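Local coordinates for carbohydrate esterase family 2 (CE2) (Chaetomium olivicolor, PDB 4XVH), which probably removes acetyl groups from xylan or related polysaccharides, as a putative acetyl xylan esterase carrying an attached carbohydrate-binding domain, at residues V146-A151 with V318-I323; S1-G6 with G153-V158; K142-L147 with V292-Q297; K237-I242 with A249-L254; Y123-T128 with P307-H312. All blocks are in the same frame, centred on the assembly; numbering follows the deposited sequence.

Contact 1 (V146-A151 with V318-I323)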
# COMPACT_ATOMS: atom_id res chain seq x y z
N VAL A 146 2.46 5.92 -1.75
CA VAL A 146 1.35 6.82 -2.10
C VAL A 146 1.80 8.27 -2.34
O VAL A 146 1.35 8.94 -3.29
CB VAL A 146 0.29 6.74 -1.00
CG1 VAL A 146 -0.80 7.82 -1.22
CG2 VAL A 146 -0.30 5.29 -1.01
N LEU A 147 2.71 8.76 -1.50
CA LEU A 147 3.21 10.12 -1.67
C LEU A 147 3.97 10.26 -3.03
O LEU A 147 3.89 11.30 -3.69
CB LEU A 147 4.11 10.49 -0.49
CG LEU A 147 3.37 10.68 0.84
CD1 LEU A 147 4.38 11.13 1.94
CD2 LEU A 147 2.24 11.73 0.65
N ALA A 148 4.69 9.22 -3.42
CA ALA A 148 5.35 9.19 -4.73
C ALA A 148 4.31 9.22 -5.86
O ALA A 148 4.48 9.95 -6.82
CB ALA A 148 6.25 7.94 -4.87
N ALA A 149 3.27 8.40 -5.75
CA ALA A 149 2.23 8.37 -6.79
C ALA A 149 1.54 9.75 -6.86
O ALA A 149 1.32 10.28 -7.93
CB ALA A 149 1.21 7.25 -6.49
N ASN A 150 1.20 10.32 -5.71
CA ASN A 150 0.65 11.67 -5.68
C ASN A 150 1.55 12.69 -6.41
O ASN A 150 1.07 13.52 -7.17
CB ASN A 150 0.46 12.17 -4.25
CG ASN A 150 -0.64 11.41 -3.47
OD1 ASN A 150 -1.48 10.68 -4.03
ND2 ASN A 150 -0.64 11.62 -2.15
N ALA A 151 2.85 12.67 -6.12
CA ALA A 151 3.77 13.63 -6.75
C ALA A 151 3.81 13.45 -8.28
O ALA A 151 4.06 14.40 -9.03
CB ALA A 151 5.20 13.46 -6.15
N VAL A 318 12.28 10.60 -2.94
CA VAL A 318 13.30 9.80 -3.62
C VAL A 318 12.64 8.91 -4.68
O VAL A 318 13.09 8.82 -5.82
CB VAL A 318 14.08 8.93 -2.63
CG1 VAL A 318 14.87 7.85 -3.35
CG2 VAL A 318 15.00 9.81 -1.76
N LEU A 319 11.57 8.23 -4.30
CA LEU A 319 10.95 7.27 -5.20
C LEU A 319 10.24 7.98 -6.36
O LEU A 319 10.32 7.53 -7.52
CB LEU A 319 9.98 6.38 -4.43
CG LEU A 319 9.19 5.38 -5.26
CD1 LEU A 319 10.14 4.42 -6.01
CD2 LEU A 319 8.16 4.64 -4.34
N ALA A 320 9.58 9.09 -6.07
CA ALA A 320 8.96 9.85 -7.14
C ALA A 320 10.00 10.24 -8.22
O ALA A 320 9.75 10.08 -9.43
CB ALA A 320 8.28 11.10 -6.60
N LYS A 321 11.16 10.74 -7.79
CA LYS A 321 12.18 11.14 -8.76
C LYS A 321 12.71 9.93 -9.56
O LYS A 321 13.01 10.03 -10.75
CB LYS A 321 13.36 11.84 -8.08
CG LYS A 321 13.05 13.20 -7.42
CD LYS A 321 14.37 13.82 -6.98
CE LYS A 321 14.20 14.94 -5.99
NZ LYS A 321 15.55 15.22 -5.32
N ALA A 322 12.88 8.81 -8.88
CA ALA A 322 13.44 7.62 -9.52
C ALA A 322 12.49 7.06 -10.58
O ALA A 322 12.93 6.60 -11.63
CB ALA A 322 13.74 6.56 -8.49
N ILE A 323 11.19 7.06 -10.29
CA ILE A 323 10.20 6.58 -11.23
C ILE A 323 10.17 7.56 -12.39
O ILE A 323 10.19 7.16 -13.58
CB ILE A 323 8.79 6.46 -10.58
CG1 ILE A 323 8.81 5.37 -9.48
CG2 ILE A 323 7.74 6.21 -11.65
CD1 ILE A 323 7.49 5.23 -8.68

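Contact 2 (S1-G6 with G153-V158)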
# COMPACT_ATOMS: atom_id res chain seq x y z
N SER A 1 -21.13 9.42 -11.72
CA SER A 1 -20.65 8.04 -11.69
C SER A 1 -19.43 7.89 -10.76
O SER A 1 -18.41 8.56 -10.92
CB SER A 1 -20.32 7.57 -13.11
OG SER A 1 -20.17 6.17 -13.18
N VAL A 2 -19.57 7.03 -9.77
CA VAL A 2 -18.52 6.82 -8.78
C VAL A 2 -17.38 6.06 -9.41
O VAL A 2 -17.62 5.15 -10.21
CB VAL A 2 -19.06 6.02 -7.60
CG1 VAL A 2 -18.04 5.96 -6.49
CG2 VAL A 2 -20.38 6.64 -7.12
N ARG A 3 -16.13 6.38 -9.08
CA ARG A 3 -15.10 5.45 -9.49
C ARG A 3 -14.38 4.89 -8.29
O ARG A 3 -14.16 5.56 -7.26
CB ARG A 3 -14.16 6.08 -10.51
CG ARG A 3 -13.03 6.90 -10.04
CD ARG A 3 -12.24 7.40 -11.29
NE ARG A 3 -11.21 8.36 -10.90
CZ ARG A 3 -9.95 8.05 -10.65
NH1 ARG A 3 -9.50 6.80 -10.79
NH2 ARG A 3 -9.12 9.01 -10.26
N TYR A 4 -14.09 3.60 -8.40
CA TYR A 4 -13.39 2.88 -7.36
C TYR A 4 -11.89 3.08 -7.48
O TYR A 4 -11.34 3.06 -8.59
CB TYR A 4 -13.75 1.40 -7.41
CG TYR A 4 -15.16 1.21 -6.93
CD1 TYR A 4 -16.22 1.41 -7.80
CD2 TYR A 4 -15.44 0.90 -5.59
CE1 TYR A 4 -17.52 1.27 -7.39
CE2 TYR A 4 -16.75 0.76 -5.16
CZ TYR A 4 -17.79 0.95 -6.07
OH TYR A 4 -19.12 0.81 -5.72
N LEU A 5 -11.26 3.26 -6.34
CA LEU A 5 -9.84 3.49 -6.25
C LEU A 5 -9.13 2.23 -5.76
O LEU A 5 -9.57 1.61 -4.79
CB LEU A 5 -9.56 4.65 -5.30
CG LEU A 5 -10.34 5.91 -5.66
CD1 LEU A 5 -10.12 7.04 -4.63
CD2 LEU A 5 -9.91 6.36 -7.05
N GLY A 6 -8.04 1.85 -6.43
CA GLY A 6 -7.29 0.69 -6.01
C GLY A 6 -7.95 -0.60 -6.46
O GLY A 6 -8.91 -0.58 -7.25
N GLY A 153 1.25 12.46 -10.03
CA GLY A 153 -0.08 12.60 -10.57
C GLY A 153 -0.65 11.25 -11.02
O GLY A 153 -1.48 11.21 -11.93
N ALA A 154 -0.21 10.15 -10.39
CA ALA A 154 -0.64 8.82 -10.82
C ALA A 154 -1.69 8.18 -9.90
O ALA A 154 -1.64 8.35 -8.69
CB ALA A 154 0.56 7.88 -10.91
N ASP A 155 -2.62 7.43 -10.51
CA ASP A 155 -3.46 6.52 -9.73
C ASP A 155 -2.56 5.41 -9.20
O ASP A 155 -1.47 5.15 -9.74
CB ASP A 155 -4.59 5.93 -10.60
CG ASP A 155 -5.89 6.71 -10.48
OD1 ASP A 155 -6.06 7.44 -9.48
OD2 ASP A 155 -6.74 6.62 -11.38
N TYR A 156 -2.99 4.74 -8.15
CA TYR A 156 -2.14 3.69 -7.62
C TYR A 156 -3.00 2.55 -7.06
O TYR A 156 -4.23 2.69 -6.89
CB TYR A 156 -1.18 4.24 -6.54
CG TYR A 156 -1.91 4.94 -5.42
CD1 TYR A 156 -2.38 4.23 -4.32
CD2 TYR A 156 -2.13 6.32 -5.45
CE1 TYR A 156 -3.04 4.85 -3.28
CE2 TYR A 156 -2.80 6.96 -4.41
CZ TYR A 156 -3.24 6.21 -3.33
OH TYR A 156 -3.91 6.80 -2.29
N SER A 157 -2.35 1.43 -6.84
CA SER A 157 -2.93 0.28 -6.19
C SER A 157 -1.92 -0.26 -5.21
O SER A 157 -0.80 -0.63 -5.60
CB SER A 157 -3.30 -0.81 -7.20
OG SER A 157 -3.84 -1.91 -6.52
N VAL A 158 -2.29 -0.25 -3.92
CA VAL A 158 -1.45 -0.81 -2.87
C VAL A 158 -1.90 -2.24 -2.59
O VAL A 158 -3.08 -2.48 -2.32
CB VAL A 158 -1.55 0.01 -1.57
CG1 VAL A 158 -0.74 -0.66 -0.45
CG2 VAL A 158 -1.04 1.44 -1.79
O HOH W 1 -6.79 3.36 -8.50

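Contact 3 (K142-L147 with V292-Q297)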
# COMPACT_ATOMS: atom_id res chain seq x y z
N LYS A 142 -0.30 8.42 3.73
CA LYS A 142 0.94 9.16 4.01
C LYS A 142 2.19 8.32 3.76
O LYS A 142 3.30 8.74 4.11
CB LYS A 142 0.98 9.66 5.45
CG LYS A 142 -0.01 10.83 5.69
CD LYS A 142 0.33 11.58 7.01
CE LYS A 142 -0.52 12.84 7.16
NZ LYS A 142 -0.15 13.60 8.43
N THR A 143 2.03 7.14 3.17
CA THR A 143 3.19 6.25 2.96
C THR A 143 4.06 6.73 1.79
O THR A 143 3.58 7.43 0.92
CB THR A 143 2.78 4.80 2.69
OG1 THR A 143 1.83 4.76 1.60
CG2 THR A 143 2.15 4.17 3.98
N TYR A 144 5.32 6.29 1.77
CA TYR A 144 6.27 6.64 0.72
C TYR A 144 5.69 6.29 -0.67
O TYR A 144 5.83 7.06 -1.62
CB TYR A 144 7.62 5.90 0.94
CG TYR A 144 7.48 4.43 0.60
CD1 TYR A 144 6.82 3.54 1.47
CD2 TYR A 144 7.91 3.94 -0.63
CE1 TYR A 144 6.62 2.19 1.13
CE2 TYR A 144 7.73 2.62 -0.98
CZ TYR A 144 7.09 1.74 -0.10
OH TYR A 144 6.91 0.43 -0.49
N GLY A 145 5.01 5.15 -0.80
CA GLY A 145 4.55 4.77 -2.13
C GLY A 145 3.41 5.64 -2.63
O GLY A 145 3.36 6.04 -3.79
N VAL A 146 2.46 5.92 -1.75
CA VAL A 146 1.35 6.82 -2.10
C VAL A 146 1.80 8.27 -2.34
O VAL A 146 1.35 8.94 -3.29
CB VAL A 146 0.29 6.74 -1.00
CG1 VAL A 146 -0.80 7.82 -1.22
CG2 VAL A 146 -0.30 5.29 -1.01
N LEU A 147 2.71 8.76 -1.50
CA LEU A 147 3.21 10.12 -1.67
C LEU A 147 3.97 10.26 -3.03
O LEU A 147 3.89 11.30 -3.69
CB LEU A 147 4.11 10.49 -0.49
CG LEU A 147 3.37 10.68 0.84
CD1 LEU A 147 4.38 11.13 1.94
CD2 LEU A 147 2.24 11.73 0.65
N VAL A 292 16.14 1.02 -5.76
CA VAL A 292 15.90 2.31 -5.14
C VAL A 292 16.29 2.17 -3.66
O VAL A 292 15.75 1.34 -2.94
CB VAL A 292 14.40 2.76 -5.29
CG1 VAL A 292 14.14 4.06 -4.50
CG2 VAL A 292 14.02 2.91 -6.78
N ASP A 293 17.26 2.97 -3.23
CA ASP A 293 17.75 2.87 -1.85
C ASP A 293 16.82 3.55 -0.87
O ASP A 293 16.24 4.58 -1.19
CB ASP A 293 19.15 3.48 -1.75
CG ASP A 293 19.76 3.27 -0.40
OD1 ASP A 293 19.78 2.12 0.12
OD2 ASP A 293 20.25 4.28 0.15
N TRP A 294 16.67 2.95 0.31
CA TRP A 294 16.00 3.59 1.43
C TRP A 294 16.93 3.46 2.64
O TRP A 294 17.04 2.39 3.26
CB TRP A 294 14.62 2.95 1.69
CG TRP A 294 13.72 3.77 2.58
CD1 TRP A 294 14.08 4.83 3.37
CD2 TRP A 294 12.29 3.62 2.74
NE1 TRP A 294 12.96 5.35 4.01
CE2 TRP A 294 11.85 4.62 3.64
CE3 TRP A 294 11.34 2.73 2.20
CZ2 TRP A 294 10.50 4.77 4.03
CZ3 TRP A 294 10.00 2.87 2.57
CH2 TRP A 294 9.60 3.89 3.49
N PRO A 295 17.66 4.53 2.93
CA PRO A 295 18.64 4.49 4.02
C PRO A 295 17.96 4.09 5.34
O PRO A 295 16.81 4.48 5.59
CB PRO A 295 19.18 5.91 4.08
CG PRO A 295 18.91 6.49 2.75
CD PRO A 295 17.66 5.82 2.22
N THR A 296 18.64 3.27 6.13
CA THR A 296 18.17 2.90 7.46
C THR A 296 17.70 4.15 8.18
O THR A 296 18.39 5.15 8.19
CB THR A 296 19.29 2.21 8.27
OG1 THR A 296 19.74 1.04 7.57
CG2 THR A 296 18.78 1.81 9.67
N GLN A 297 16.52 4.09 8.77
CA GLN A 297 15.90 5.27 9.37
C GLN A 297 16.64 5.71 10.64
O GLN A 297 17.45 4.96 11.19
CB GLN A 297 14.43 4.96 9.67
CG GLN A 297 14.26 3.77 10.63
CD GLN A 297 12.78 3.43 10.90
OE1 GLN A 297 11.88 4.21 10.57
NE2 GLN A 297 12.54 2.26 11.50

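Contact 4 (K237-I242 with A249-L254)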
# COMPACT_ATOMS: atom_id res chain seq x y z
N LYS A 237 11.85 -14.08 -9.85
CA LYS A 237 10.65 -14.80 -10.25
C LYS A 237 9.35 -13.99 -10.05
O LYS A 237 8.44 -14.04 -10.89
CB LYS A 237 10.60 -16.13 -9.49
CG LYS A 237 9.43 -17.03 -9.85
CD LYS A 237 9.48 -17.44 -11.33
CE LYS A 237 8.52 -18.61 -11.60
NZ LYS A 237 7.22 -18.38 -10.88
N PHE A 238 9.26 -13.26 -8.93
CA PHE A 238 8.07 -12.46 -8.62
C PHE A 238 7.89 -11.37 -9.71
O PHE A 238 6.80 -11.20 -10.25
CB PHE A 238 8.19 -11.83 -7.23
CG PHE A 238 6.92 -11.13 -6.76
CD1 PHE A 238 5.68 -11.53 -7.24
CD2 PHE A 238 6.99 -10.08 -5.86
CE1 PHE A 238 4.51 -10.87 -6.82
CE2 PHE A 238 5.84 -9.43 -5.44
CZ PHE A 238 4.57 -9.84 -5.94
N VAL A 239 8.96 -10.67 -10.03
CA VAL A 239 8.89 -9.70 -11.10
C VAL A 239 8.52 -10.37 -12.43
O VAL A 239 7.64 -9.90 -13.16
CB VAL A 239 10.21 -8.92 -11.22
CG1 VAL A 239 10.24 -8.11 -12.50
CG2 VAL A 239 10.38 -7.99 -9.96
N GLN A 240 9.16 -11.50 -12.75
CA GLN A 240 8.83 -12.17 -13.99
C GLN A 240 7.35 -12.55 -13.99
O GLN A 240 6.66 -12.40 -15.00
CB GLN A 240 9.73 -13.39 -14.19
CG GLN A 240 11.15 -13.01 -14.55
CD GLN A 240 12.12 -14.18 -14.51
OE1 GLN A 240 11.84 -15.21 -13.90
NE2 GLN A 240 13.26 -14.03 -15.16
N ASP A 241 6.84 -13.02 -12.84
CA ASP A 241 5.42 -13.38 -12.75
C ASP A 241 4.51 -12.14 -12.98
O ASP A 241 3.48 -12.25 -13.66
CB ASP A 241 5.10 -14.02 -11.40
CG ASP A 241 5.67 -15.42 -11.26
OD1 ASP A 241 6.05 -16.03 -12.29
OD2 ASP A 241 5.74 -15.91 -10.13
N ILE A 242 4.90 -10.98 -12.45
CA ILE A 242 4.09 -9.78 -12.67
C ILE A 242 4.16 -9.34 -14.15
O ILE A 242 3.18 -8.84 -14.72
CB ILE A 242 4.54 -8.61 -11.74
CG1 ILE A 242 4.41 -9.06 -10.28
CG2 ILE A 242 3.73 -7.33 -11.99
CD1 ILE A 242 5.00 -8.06 -9.30
N ALA A 249 5.93 -2.77 -17.82
CA ALA A 249 6.13 -1.94 -16.62
C ALA A 249 7.59 -1.85 -16.24
O ALA A 249 8.35 -2.80 -16.45
CB ALA A 249 5.33 -2.50 -15.44
N HIS A 250 7.99 -0.72 -15.65
CA HIS A 250 9.28 -0.66 -14.96
C HIS A 250 9.10 -1.07 -13.51
O HIS A 250 8.07 -0.78 -12.89
CB HIS A 250 9.88 0.74 -15.04
CG HIS A 250 10.46 1.05 -16.39
ND1 HIS A 250 11.79 1.31 -16.59
CD2 HIS A 250 9.87 1.13 -17.61
CE1 HIS A 250 12.01 1.51 -17.88
NE2 HIS A 250 10.86 1.43 -18.52
N PHE A 251 10.11 -1.75 -12.96
CA PHE A 251 10.02 -2.24 -11.59
C PHE A 251 11.02 -1.52 -10.69
O PHE A 251 12.20 -1.33 -11.07
CB PHE A 251 10.24 -3.77 -11.56
CG PHE A 251 9.10 -4.54 -12.18
CD1 PHE A 251 8.95 -4.57 -13.56
CD2 PHE A 251 8.15 -5.16 -11.37
CE1 PHE A 251 7.90 -5.24 -14.15
CE2 PHE A 251 7.09 -5.83 -11.93
CZ PHE A 251 6.95 -5.87 -13.33
N PHE A 252 10.55 -1.15 -9.50
CA PHE A 252 11.33 -0.39 -8.53
C PHE A 252 11.43 -1.20 -7.25
O PHE A 252 10.45 -1.35 -6.50
CB PHE A 252 10.68 0.99 -8.33
CG PHE A 252 10.68 1.80 -9.60
CD1 PHE A 252 9.66 1.64 -10.54
CD2 PHE A 252 11.78 2.58 -9.94
CE1 PHE A 252 9.69 2.30 -11.77
CE2 PHE A 252 11.80 3.27 -11.20
CZ PHE A 252 10.75 3.12 -12.09
N LEU A 253 12.63 -1.73 -7.02
CA LEU A 253 12.90 -2.66 -5.93
C LEU A 253 13.65 -1.96 -4.80
O LEU A 253 14.77 -1.49 -4.97
CB LEU A 253 13.71 -3.86 -6.44
CG LEU A 253 13.18 -4.53 -7.72
CD1 LEU A 253 13.97 -5.82 -8.07
CD2 LEU A 253 11.71 -4.85 -7.67
N LEU A 254 13.01 -1.87 -3.65
CA LEU A 254 13.57 -1.09 -2.54
C LEU A 254 14.14 -1.97 -1.44
O LEU A 254 13.59 -3.02 -1.13
CB LEU A 254 12.50 -0.18 -1.90
CG LEU A 254 12.10 1.13 -2.58
CD1 LEU A 254 11.36 0.91 -3.90
CD2 LEU A 254 11.24 1.98 -1.58

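Contact 5 (Y123-T128 with P307-H312)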
# COMPACT_ATOMS: atom_id res chain seq x y z
N TYR A 123 1.74 0.86 8.57
CA TYR A 123 1.71 0.40 9.97
C TYR A 123 2.27 1.45 10.91
O TYR A 123 3.41 1.89 10.73
CB TYR A 123 2.53 -0.90 10.06
CG TYR A 123 2.52 -1.62 11.39
CD1 TYR A 123 3.25 -1.14 12.48
CD2 TYR A 123 1.81 -2.82 11.54
CE1 TYR A 123 3.26 -1.79 13.68
CE2 TYR A 123 1.82 -3.51 12.75
CZ TYR A 123 2.54 -2.99 13.82
OH TYR A 123 2.56 -3.63 15.03
N GLY A 124 1.52 1.83 11.95
CA GLY A 124 2.11 2.64 13.02
C GLY A 124 2.53 4.06 12.65
O GLY A 124 3.12 4.78 13.47
N LEU A 125 2.18 4.49 11.43
CA LEU A 125 2.72 5.73 10.85
C LEU A 125 2.36 6.96 11.70
O LEU A 125 3.20 7.83 11.95
CB LEU A 125 2.21 5.88 9.41
CG LEU A 125 2.89 6.92 8.51
CD1 LEU A 125 2.63 6.56 7.02
CD2 LEU A 125 2.41 8.37 8.81
N ASP A 126 1.10 7.04 12.15
CA ASP A 126 0.65 8.19 12.92
C ASP A 126 0.99 8.03 14.40
O ASP A 126 0.65 8.90 15.21
CB ASP A 126 -0.88 8.39 12.80
CG ASP A 126 -1.30 9.01 11.46
OD1 ASP A 126 -0.50 9.07 10.53
OD2 ASP A 126 -2.47 9.44 11.33
N GLY A 127 1.59 6.90 14.77
CA GLY A 127 1.78 6.63 16.19
C GLY A 127 3.02 7.34 16.73
O GLY A 127 3.95 7.61 15.98
N THR A 128 3.01 7.66 18.01
CA THR A 128 4.19 8.19 18.69
C THR A 128 4.85 7.03 19.43
O THR A 128 4.21 6.46 20.31
CB THR A 128 3.81 9.30 19.71
OG1 THR A 128 2.96 10.28 19.09
CG2 THR A 128 5.06 9.96 20.28
N PRO A 307 8.45 3.24 10.19
CA PRO A 307 8.75 4.61 9.78
C PRO A 307 7.62 5.60 10.11
O PRO A 307 6.42 5.27 9.97
CB PRO A 307 8.97 4.48 8.26
CG PRO A 307 9.48 3.02 8.08
CD PRO A 307 8.64 2.26 9.09
N ASN A 308 8.00 6.79 10.56
CA ASN A 308 7.01 7.83 10.85
C ASN A 308 6.74 8.66 9.60
O ASN A 308 7.19 8.31 8.52
CB ASN A 308 7.46 8.71 12.02
CG ASN A 308 8.74 9.47 11.75
OD1 ASN A 308 9.22 9.56 10.62
ND2 ASN A 308 9.29 10.07 12.81
N ALA A 309 5.95 9.72 9.73
CA ALA A 309 5.51 10.48 8.56
C ALA A 309 6.71 11.11 7.83
O ALA A 309 6.78 11.09 6.60
CB ALA A 309 4.48 11.58 8.98
N ALA A 310 7.65 11.67 8.60
CA ALA A 310 8.81 12.31 7.99
C ALA A 310 9.65 11.33 7.19
O ALA A 310 10.13 11.64 6.09
CB ALA A 310 9.70 13.01 9.08
N THR A 311 9.85 10.14 7.74
CA THR A 311 10.65 9.14 7.05
C THR A 311 9.97 8.68 5.76
O THR A 311 10.62 8.53 4.71
CB THR A 311 10.94 7.92 7.98
OG1 THR A 311 11.70 8.38 9.11
CG2 THR A 311 11.75 6.84 7.25
N HIS A 312 8.65 8.47 5.83
CA HIS A 312 7.92 8.14 4.61
C HIS A 312 8.00 9.29 3.59
O HIS A 312 8.17 9.06 2.42
CB HIS A 312 6.45 7.86 4.95
CG HIS A 312 6.18 6.45 5.37
ND1 HIS A 312 6.14 5.40 4.48
CD2 HIS A 312 5.90 5.93 6.60
CE1 HIS A 312 5.84 4.29 5.13
NE2 HIS A 312 5.71 4.57 6.42
O HOH W 2 5.18 3.14 8.82
O HOH W 3 4.60 10.51 12.20

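Contact 1 (V146-A151 with V318-I323)
A148 and A320 bring two helices nearly backbone to backbone on one side of the parallel sheet that forms the Rossmann-like core of this SGNH-type esterase domain. The helices are 144-151 and 309-327. Their local axes pass 8.2 Å apart and cross at -50°, a spacing that only small side chains permit: A148 CA and A320 CA are just 4.4 Å from each other. The tight part lies deep, toward the sheet. There the methyl of A148 fits against the opposing helix backbone, with its CB 3.7 Å from A320 N, while the flank of L319 closes over it. Leucine suits that position because it fills the space beside a residue that has only a methyl to offer. With CG turned anti to the backbone N (chi1 177°), its isobutyl group lies along A148, and CD2 comes within 3.8 Å of A148 CB. The same leucine also packs on V209 of strand 207-211, and V146, on the far side of the first helix, rests on Y156 and V158 of strand 155-160. The two helices therefore cover neighbouring parts of one sheet as well as each other. The outer side is thinner. A151 belongs to the last turn of its helix, is exposed and contributes a single methyl contact, and no hydrogen bond or charge joins the two helices anywhere in these segments. Alanine again allows the approach without hindering it, and the outer boundary of the contact is one pair of methyls, A151 CB and A320 CB, 3.9 Å apart.

Contact 2 (S1-G6 with G153-V158)
R3 and D155 form a salt bridge carried by one short but bent bond: R3 NH1 donates to OD2 of D155 at 2.8 Å, with an N-H...O angle of 143°. OD2 is met on the syn side but from out of the carboxylate plane. With the guanidinium and carboxylate planes 45° apart, the pair is not a flat two-pronged bridge, and R3 NH2 stays 3.5 Å from D155 OD1. Arginine suits the place because its extended chain can reach across from the N-terminal domain to the edge strand of the esterase sheet. At chi1 85° CG sits between the backbone N and the carbonyl carbon, and from there the chain runs straight to NE. L5, two residues on, lays CD2 over one guanidinium face, toward its rim, 3.7 Å above the plane. Farther along, water 1 joins the two backbones: G6 N donates to it at 2.9 Å, and it donates to Y156 O at 3.1 Å. G6 CA comes within 3.8 Å of Y156 O; the positive phi of G6 is easily taken by glycine. These links tie strand 3-5 of the N-terminal jelly-roll beta-sandwich to strand 155-160, outermost in the parallel sheet of the esterase domain. Behind the first shell, R3 is held by backbone pairing with S23 and D155 by pairing with R110 and I112, while P108 touches both charged side chains. Y156 starts away from 1-6, but its ring comes back nearer, resting on A149 and N150 of helix 144-151 and on R80 of strand 73-81. That helix ends in a Schellman motif at G153.

Contact 3 (K142-L147 with V292-Q297)
The ring of Y144 receives the six-membered ring of W294 over one face, with CZ3 of the tryptophan 3.4 Å above the tyrosine plane and displaced toward the rim at CD1. The two planes are inclined at 53° and the centroids lie 4.7 Å apart, which makes the pair oblique, neither a parallel stack nor a T. On the indole, CZ3 and CH2 do the touching; CH2 also stands 3.8 Å from Y144 CB, so the contact runs from the start of the tyrosine side chain onto its ring. With CG anti to the backbone N (chi1 -165°), the indole of W294 is directed at Y144. Around the pair, L319 of helix 309-327 packs against Y144, and L254 of strand 250-254 touches both aromatic residues. The tyrosine hydroxyl is hydrogen-bonded to T120 OG1, with a weaker bond to N211 ND2. Y144 opens helix 144-151 directly after T143, the N-cap residue. W294 sits in the loop that leaves strand 289-292, its backbone held by N255 and K271. A leucine in place of Y144 would probably leave T120 without its hydroxyl partner and give W294 CZ3 no flat face to rest on. The contact thus joins a helix start to a loop in the GDSL-type esterase fold. Across it the attraction is that of apolar and aromatic packing, with no hydrogen bond between the segments, while the buried polar end of the tyrosine is satisfied beyond them; tyrosine serves both needs, its ring for packing and its hydroxyl for T120.

Contact 4 (K237-I242 with A249-L254)
F251 is the main target of V239 and I242, which reach it from the helix of a beta-alpha-beta crossover: strand 207-211, helix 228-243 and the adjacent parallel strand 250-254. Helix and strand run nearly antiparallel, at 151°, with their local axes 10.4 Å apart, room enough for one layer of large apolar side chains. Along the strand the residues alternate. H250 turns from the helix and bonds to H290 through ND1. F251 then points toward the helix, and V239 CG1 sits almost exactly over its ring centre, 3.7 Å from the centroid and 7° off the normal, a CH-pi contact. With CG1 anti to the backbone N (chi1 168°) it lies over the ring, and the branch at CB leaves CG2 for L253. I242, one turn later in the helix, comes at the ring's edge instead, with CG2 3.7 Å from F251 CE2. Phenylalanine suits this site since it gives one valine a face and one isoleucine a rim. F252 again looks the other way, stacking on H290 and meeting I323 of helix 309-327. L253 returns to the helix side, where it also packs on I278, V282 and L285 of helix 270-285; L254 goes back to the other face, against V209 of strand 207-211. Valine, isoleucine, phenylalanine and leucine fill the layer, and its last link is V239 CG2 to L253 CD2, 4.1 Å apart.

Contact 5 (Y123-T128 with P307-H312)
L125 reaches across to A309 and H312 at the start of helix 309-327. Its CB makes no close approach to that segment, but CG, carried anti to the backbone N (chi1 -166°), comes within 3.7 Å of H312 CD2. There the chain forks. CD1 goes on to the imidazole, 3.4 Å from H312 CD2, meeting the ring obliquely; CD2 goes to A309, 3.8 Å from its CA and equally near its CB. Leucine suits the place because its two methyls can cover a ring and a helix start at once. With an alanine here, a gap would probably open between the turn and the helix, leaving H312 and A309 without the two methyls that now cover them. Polar links flank the leucine. Water 3 donates to L125 O and accepts from A309 N at 2.9 Å, serving an amide in the first helical turn. Water 2 lies in the plane of the H312 ring, at its edge, 2.8 Å from NE2, and donates to both Y123 O and P307 O. The N-cap is N308, whose OD1 accepts from T311 N at 3.0 Å in a nearly straight bond of 163°. On the other side a type I turn, G124 to G127, shapes the loop, and D126 bridges to R82. H312 ND1 is bonded to the backbone N of Y144. Y123 touches the bound polyether and meets the ring of H306, so this loop, which follows helix 118-121, lies between the ligand pocket and the N-terminus of helix 309-327, with helix 144-151 beginning beside H312.

Four of the contacts build the esterase domain, and contact 2 fastens the N-terminal beta-sandwich to its edge strand 155-160. Contacts 1 and 3 share helix 144-151, with centres 9 Å apart; contacts 1 and 5 share helix 309-327, with centres 17 Å apart. Contacts 3 and 5 have centres 11 Å apart, while contacts 4 and 5, with centres 26 Å apart, are the most distant pair. Along the chain, contact 2 pairs the N-terminus with 153-158 and so crosses contacts 1, 3 and 5, whose spans all enclose the local contact 4 at 237-254. The last helix thereby links the parallel sheet, beneath contact 1, to the ligand-pocket side near contact 5.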